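Hypothetical protein (Haemophilus influenzae, PDB 2HJ1) is of unknown function but belongs to the RnfH family of ubiquitin-like proteins and forms a domain-swapped dimer in the crystal. Local coordinates at residues B[40-44]-B[45-49]; B[54-58]-B[59-63]. One frame throughout, in Å; residues are numbered along the deposited sequence.

Contact 1 of 2, residues B[40-44]-B[45-49]; sequences TAITQ and SGILS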
# COMPACT_ATOMS: atom_id res chain seq x y z
N THR B 40 2.34 11.37 13.21
CA THR B 40 3.14 11.10 14.41
C THR B 40 4.29 10.11 14.18
O THR B 40 5.39 10.30 14.67
CB THR B 40 2.24 10.61 15.59
OG1 THR B 40 1.14 11.55 15.75
CG2 THR B 40 3.03 10.53 16.88
N ALA B 41 4.03 9.03 13.44
CA ALA B 41 5.10 8.05 13.09
C ALA B 41 6.22 8.78 12.34
O ALA B 41 7.38 8.68 12.68
CB ALA B 41 4.54 6.95 12.24
N ILE B 42 5.86 9.58 11.35
CA ILE B 42 6.88 10.27 10.59
C ILE B 42 7.68 11.21 11.50
O ILE B 42 8.92 11.18 11.55
CB ILE B 42 6.27 11.03 9.38
CG1 ILE B 42 5.58 10.06 8.41
CG2 ILE B 42 7.38 11.84 8.61
CD1 ILE B 42 4.79 10.77 7.25
N THR B 43 6.99 12.07 12.24
CA THR B 43 7.73 13.07 13.04
C THR B 43 8.56 12.42 14.17
O THR B 43 9.63 12.92 14.50
CB THR B 43 6.78 14.16 13.61
OG1 THR B 43 5.76 13.54 14.39
CG2 THR B 43 6.08 14.91 12.50
N GLN B 44 8.10 11.31 14.72
CA GLN B 44 8.89 10.63 15.80
C GLN B 44 10.03 9.67 15.33
O GLN B 44 10.88 9.25 16.13
CB GLN B 44 7.94 9.85 16.74
CG GLN B 44 7.03 10.77 17.57
CD GLN B 44 7.81 11.78 18.43
OE1 GLN B 44 7.59 13.00 18.33
NE2 GLN B 44 8.75 11.29 19.25
N SER B 45 10.05 9.34 14.04
CA SER B 45 11.09 8.43 13.49
C SER B 45 12.49 9.01 13.40
O SER B 45 13.49 8.29 13.50
CB SER B 45 10.63 7.88 12.11
OG SER B 45 10.67 8.91 11.13
N GLY B 46 12.57 10.31 13.15
CA GLY B 46 13.87 10.95 12.89
C GLY B 46 14.14 11.16 11.41
O GLY B 46 15.13 11.81 11.02
N ILE B 47 13.27 10.63 10.57
CA ILE B 47 13.48 10.75 9.11
C ILE B 47 13.57 12.24 8.69
O ILE B 47 14.33 12.59 7.78
CB ILE B 47 12.41 10.00 8.28
CG1 ILE B 47 12.84 9.88 6.81
CG2 ILE B 47 11.00 10.67 8.33
CD1 ILE B 47 11.82 9.25 5.95
N LEU B 48 12.82 13.11 9.38
CA LEU B 48 12.83 14.53 9.00
C LEU B 48 14.14 15.20 9.36
O LEU B 48 14.51 16.14 8.70
CB LEU B 48 11.65 15.30 9.58
CG LEU B 48 10.28 14.72 9.30
CD1 LEU B 48 9.23 15.51 10.09
CD2 LEU B 48 9.96 14.67 7.82
N SER B 49 14.84 14.71 10.39
CA SER B 49 16.22 15.18 10.67
C SER B 49 17.26 14.69 9.66
O SER B 49 18.15 15.45 9.24
CB SER B 49 16.65 14.80 12.10
OG SER B 49 15.66 15.27 13.01
O HOH W 1 11.35 12.66 11.86
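A chi1 of 71° sets S45 OG between its own backbone N and carbonyl carbon and turns it back over the last turn of helix 38-45, while the -61° chi1 of I42 sends CG2 away from its own N, toward I47 and L48. The motif is a helix C-terminus running through a glycine into a second short helix, with an ST turn at the joint. Evidence for the turn is the bond from I47 N to S45 OG, 3.2 Å with an N-H...O angle of 165°. The same hydroxyl donates to I42 O at 2.9 Å, so the one hydroxyl links the last turn of helix 38-45 to I47, the first residue of helix 47-50. I42 O also accepts from S45 N at 3.3 Å; both donors come from one face of the carbonyl plane, the amide well above it and the hydroxyl tilted moderately from it. S45 N also makes a weak bond to A41 O, sharing its hydrogen between two carbonyls. G46, with a positive phi, is the first residue to leave helical angles and also the N-cap of helix 47-50.

Beside this polar joint the branched side chains meet. I42 CG2 lies 3.8 Å from I47 CG2 and 3.9 Å from L48 CD2, at a slant to both side chains, whereas T43 and L48 run side by side. I80 and I82 of the second subunit, from its strand 79-83, pack on I42 and I47, consistent with a helix lying over the sheet of a ubiquitin-like fold. Between the two helices sits a water that donates to I42 O and accepts from L48 N, each at 2.9 Å.

Contact 2 of 2, residues B[54-58]-B[59-63]; sequences IDLST and NKIGI. With SO4 (sulfate ion), chain C.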
# COMPACT_ATOMS: atom_id res chain seq x y z
N ILE B 54 12.45 16.99 3.20
CA ILE B 54 11.06 16.49 3.23
C ILE B 54 10.16 17.60 3.83
O ILE B 54 10.46 18.13 4.90
CB ILE B 54 10.91 15.21 4.07
CG1 ILE B 54 11.61 14.00 3.39
CG2 ILE B 54 9.42 14.87 4.34
CD1 ILE B 54 11.65 12.74 4.32
N ASP B 55 9.07 17.94 3.14
CA ASP B 55 8.08 18.94 3.65
C ASP B 55 6.76 18.22 3.75
O ASP B 55 6.11 17.96 2.73
CB ASP B 55 7.99 20.11 2.67
CG ASP B 55 7.04 21.23 3.11
OD1 ASP B 55 6.20 21.03 4.02
OD2 ASP B 55 7.13 22.33 2.53
N LEU B 56 6.36 17.88 4.98
CA LEU B 56 5.08 17.19 5.21
C LEU B 56 3.84 17.98 4.81
O LEU B 56 2.78 17.39 4.63
CB LEU B 56 4.94 16.75 6.68
CG LEU B 56 5.92 15.67 7.15
CD1 LEU B 56 5.57 15.26 8.56
CD2 LEU B 56 5.91 14.41 6.18
N SER B 57 3.95 19.31 4.68
CA SER B 57 2.74 20.07 4.33
C SER B 57 2.33 19.79 2.89
O SER B 57 1.13 19.83 2.56
CB SER B 57 2.96 21.56 4.51
OG SER B 57 3.91 21.98 3.57
N THR B 58 3.32 19.49 2.04
CA THR B 58 3.07 19.27 0.63
C THR B 58 3.59 17.95 -0.01
O THR B 58 3.12 17.60 -1.10
CB THR B 58 3.66 20.39 -0.23
OG1 THR B 58 5.08 20.33 -0.17
CG2 THR B 58 3.16 21.82 0.22
N ASN B 59 4.57 17.27 0.60
CA ASN B 59 5.08 16.00 0.01
C ASN B 59 3.97 15.00 -0.25
O ASN B 59 3.01 14.87 0.51
CB ASN B 59 6.20 15.36 0.85
CG ASN B 59 7.59 15.85 0.47
OD1 ASN B 59 8.53 15.06 0.39
ND2 ASN B 59 7.73 17.15 0.19
N LYS B 60 4.07 14.32 -1.38
CA LYS B 60 3.12 13.26 -1.66
C LYS B 60 3.47 11.95 -0.89
O LYS B 60 4.64 11.58 -0.77
CB LYS B 60 2.96 13.10 -3.18
CG LYS B 60 1.89 14.15 -3.68
CD LYS B 60 2.30 14.89 -4.96
CE LYS B 60 1.60 16.31 -5.09
NZ LYS B 60 0.10 16.30 -4.91
N ILE B 61 2.43 11.35 -0.33
CA ILE B 61 2.51 10.21 0.58
C ILE B 61 1.44 9.15 0.21
O ILE B 61 0.24 9.49 0.11
CB ILE B 61 2.30 10.64 2.06
CG1 ILE B 61 3.32 11.74 2.44
CG2 ILE B 61 2.42 9.41 3.01
CD1 ILE B 61 3.18 12.20 3.83
N GLY B 62 1.86 7.90 -0.01
CA GLY B 62 0.90 6.80 -0.08
C GLY B 62 1.11 5.82 1.07
O GLY B 62 2.07 5.96 1.87
N ILE B 63 0.23 4.83 1.16
CA ILE B 63 0.40 3.78 2.19
C ILE B 63 0.18 2.47 1.49
O ILE B 63 -0.82 2.31 0.77
CB ILE B 63 -0.55 3.95 3.36
CG1 ILE B 63 -0.04 5.08 4.27
CG2 ILE B 63 -0.64 2.68 4.24
CD1 ILE B 63 -1.04 5.50 5.34
S SO4 C . -1.51 13.21 -4.79
O1 SO4 C . -2.77 12.64 -5.27
O2 SO4 C . -1.72 14.53 -4.19
O3 SO4 C . -0.92 12.29 -3.83
O4 SO4 C . -0.59 13.38 -5.92
O HOH W 2 1.67 15.73 2.79
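N59 N meets D55 O at 2.7 Å, almost in line with the carbonyl bond (C=O...N angle 176°), and this bond fastens the turn that leads into strand 61-65. Within that turn lies an Asx turn: D55 OD1 accepts from S57 N at 2.9 Å and also from S57 OG, both from the same face of the carboxylate plane. The chi1 of -178°, with CG opposite the backbone N, carries the D55 carboxylate to these donors. D55 O takes a second bond, from T58 N, so two amides grip one carbonyl and the backbone is drawn into a compact bend.

The tight part is N59 fitted against that carbonyl, its CB 3.2 Å from D55 O, with Y83 of the second subunit packing on it. A looser apolar touch brings L56 CD2 to 4.2 Å from I61 CD1, and both side chains also rest on I42 of helix 38-45. I61 packs on I68 of the second subunit, and residues 61-63 pair antiparallel with a strand of that chain, extending the sheet across the swapped interface.

The opposite character belongs to S57, T58 and K60, which are exposed. A water bridges L56 O and N59 O, donating to both. K60 leaves the backbone away from 54-58, and its chain, bent at chi2 and chi4, reaches a sulfate probably drawn from the crystallisation liquor. R66 of the second subunit binds the same ion, so two basic side chains from different chains share it. K60 NZ holds sulfate O2 at 2.6 Å, while its second bond, to O4 at 3.2 Å, is weak.

How the contacts relate
Contact 1 closes before contact 2 opens along the chain, and their centres lie 12 Å apart; contact 2 covers the end of the connection from helix 47-50 and the start of strand 61-65. They nonetheless share one apolar layer: L48 CD2 packs on I54 CG2 at 3.5 Å, I42 CG2 on L56 CD2 at 3.8 Å, and I47 CD1 on I54 CD1 at 3.8 Å. Thus the bend at 54-58 folds back against both helices before the chain enters its strand. Both contacts touch the second subunit, contact 1 by side-chain packing and contact 2 also by strand pairing, consistent with each ubiquitin-like unit of the domain-swapped dimer being built from two chains.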